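Local coordinates for ectoine hydroxylase (Sphingopyxis alaskensis RB2256, PDB 4Q5O) that catalyses the iron- and 2-oxoglutarate-dependent hydroxylation of L-ectoine to 5-hydroxyectoine, a compatible solute that protects cells against osmotic stress, at the interface of chains A and B. Numbering follows the deposited sequence. Chains: chain A/B, Ectoine hydroxylase.

The interface of chains A and B. Residues chain A 150-151, 222, 225-226; chain B 144-145, 259-260.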
loop_
_atom_site.group_PDB
_atom_site.type_symbol
_atom_site.label_atom_id
_atom_site.label_comp_id
_atom_site.label_asym_id
_atom_site.label_seq_id
_atom_site.Cartn_x
_atom_site.Cartn_y
_atom_site.Cartn_z
ATOM N N TYR A 150 10.756 -3.062 -3.396
ATOM C CA TYR A 150 11.541 -2.405 -2.349
ATOM C C TYR A 150 12.295 -1.151 -2.792
ATOM O O TYR A 150 12.492 -0.904 -3.993
ATOM C CB TYR A 150 12.529 -3.413 -1.734
ATOM C CG TYR A 150 13.012 -3.089 -0.333
ATOM C CD1 TYR A 150 12.155 -3.166 0.764
ATOM C CD2 TYR A 150 14.329 -2.740 -0.105
ATOM C CE1 TYR A 150 12.603 -2.876 2.046
ATOM C CE2 TYR A 150 14.785 -2.453 1.158
ATOM C CZ TYR A 150 13.922 -2.522 2.231
ATOM O OH TYR A 150 14.404 -2.230 3.486
ATOM N N TRP A 151 12.717 -0.377 -1.790
ATOM C CA TRP A 151 13.444 0.874 -1.968
ATOM C C TRP A 151 14.762 0.742 -2.736
ATOM O O TRP A 151 15.522 -0.204 -2.520
ATOM C CB TRP A 151 13.739 1.481 -0.608
ATOM C CG TRP A 151 12.511 1.780 0.192
ATOM C CD1 TRP A 151 12.050 1.094 1.295
ATOM C CD2 TRP A 151 11.594 2.859 -0.025
ATOM N NE1 TRP A 151 10.894 1.680 1.762
ATOM C CE2 TRP A 151 10.591 2.764 0.971
ATOM C CE3 TRP A 151 11.513 3.885 -0.971
ATOM C CZ2 TRP A 151 9.518 3.662 1.042
ATOM C CZ3 TRP A 151 10.456 4.769 -0.903
ATOM C CH2 TRP A 151 9.467 4.651 0.103
ATOM N N GLU A 222 18.530 -0.766 5.818
ATOM C CA GLU A 222 17.358 -0.242 6.517
ATOM C C GLU A 222 17.621 1.049 7.318
ATOM O O GLU A 222 16.826 1.996 7.269
ATOM C CB GLU A 222 16.761 -1.309 7.440
ATOM C CG GLU A 222 16.104 -2.515 6.760
ATOM C CD GLU A 222 15.522 -3.509 7.780
ATOM O OE1 GLU A 222 15.685 -3.272 8.997
ATOM O OE2 GLU A 222 14.898 -4.522 7.378
ATOM N N LEU A 225 17.775 4.036 5.113
ATOM C CA LEU A 225 16.458 4.332 4.552
ATOM C C LEU A 225 15.581 5.015 5.594
ATOM O O LEU A 225 14.878 5.972 5.282
ATOM C CB LEU A 225 15.779 3.066 4.015
ATOM C CG LEU A 225 16.373 2.346 2.795
ATOM C CD1 LEU A 225 15.610 1.049 2.531
ATOM C CD2 LEU A 225 16.425 3.230 1.525
ATOM N N ALA A 226 15.647 4.528 6.834
ATOM C CA ALA A 226 14.924 5.121 7.950
ATOM C C ALA A 226 15.351 6.565 8.189
ATOM O O ALA A 226 14.504 7.448 8.370
ATOM C CB ALA A 226 15.136 4.299 9.195
ATOM N N PHE B 144 9.344 -2.096 6.933
ATOM C CA PHE B 144 10.216 -2.817 5.991
ATOM C C PHE B 144 9.733 -4.195 5.547
ATOM O O PHE B 144 9.831 -4.530 4.363
ATOM C CB PHE B 144 11.667 -2.910 6.487
ATOM C CG PHE B 144 12.324 -1.583 6.687
ATOM C CD1 PHE B 144 12.776 -0.849 5.601
ATOM C CD2 PHE B 144 12.487 -1.064 7.961
ATOM C CE1 PHE B 144 13.377 0.384 5.778
ATOM C CE2 PHE B 144 13.082 0.158 8.151
ATOM C CZ PHE B 144 13.530 0.887 7.056
ATOM N N LYS B 145 9.216 -4.979 6.493
ATOM C CA LYS B 145 8.895 -6.385 6.246
ATOM C C LYS B 145 7.442 -6.785 6.591
ATOM O O LYS B 145 7.103 -7.976 6.624
ATOM C CB LYS B 145 9.906 -7.270 6.996
ATOM C CG LYS B 145 11.321 -7.251 6.405
ATOM C CD LYS B 145 12.397 -7.516 7.472
ATOM C CE LYS B 145 12.314 -6.518 8.640
ATOM N NZ LYS B 145 13.350 -6.732 9.708
ATOM N N ILE B 259 6.419 -1.546 3.508
ATOM C CA ILE B 259 7.858 -1.532 3.290
ATOM C C ILE B 259 8.491 -0.262 3.842
ATOM O O ILE B 259 9.712 -0.126 3.830
ATOM C CB ILE B 259 8.197 -1.645 1.809
ATOM C CG1 ILE B 259 8.100 -0.286 1.122
ATOM C CG2 ILE B 259 7.271 -2.609 1.171
ATOM C CD1 ILE B 259 8.442 -0.335 -0.333
ATOM N N THR B 260 7.669 0.667 4.322
ATOM C CA THR B 260 8.203 1.894 4.904
ATOM C C THR B 260 8.945 1.577 6.204
ATOM O O THR B 260 8.801 0.485 6.735
ATOM C CB THR B 260 7.088 2.933 5.168
ATOM O OG1 THR B 260 6.316 2.547 6.325
ATOM C CG2 THR B 260 6.197 3.064 3.939
#
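B:Phe144 wedges between A:Tyr150 of the strand 149-152 and A:Glu222 and A:Leu225 of the helix 222-232. One face of its ring is taken by A:Glu222, whose CG methylene lies over the ring centre, 3.8 Å from the centroid. Because the glutamate chain runs extended beyond CG (chi2 -179°), its carboxylate continues over the ring rim and lies nearly parallel to it, the planes 7° apart. On the opposite face, toward the rim, sits the backbone O of B:Thr260, from the ring's own chain. The phenol of A:Tyr150 crosses the ring obliquely at its CD1–CE1 side, with CZ 3.9 Å from B:Phe144 CD1; its hydroxyl OH stands outside this rim, tilted out of the ring plane toward the face that A:Glu222 covers. A:Leu225 closes in beside it, with CD1 4.0 Å from B:Phe144 CE1. An alanine in place of B:Phe144 would probably leave a gap between A:Glu222, A:Tyr150 and A:Leu225 and free the glutamate chain to turn.

A second close-packed point lies by the indole of A:Trp151. Its NE1 donates to the backbone O of B:Ile259 at 3.0 Å, with the acceptor close to the indole plane but the donor well above the carbonyl plane. The isoleucine side chain crosses the same indole: CG1 stands 3.9 Å from A:Trp151 CE2, and CD1 lies over one face near the rim.

The looser flank, probably nearer solvent, is a charge pair. B:Lys145, bent at chi3 (-56°), brings its terminal amine NZ to 3.6 Å from OE2 of the A:Glu222 carboxylate, a long salt bridge between side chains that cross at about a right angle. The lysine hides 21 Å², against 93 Å² for B:Phe144. It may help steady the carboxylate above the phenyl ring. Repeated by the two-fold axis with the chains exchanged, this patch helps join the subunits of the homodimer, combining an aromatic plug, an indole hydrogen bond and a looser charge pair.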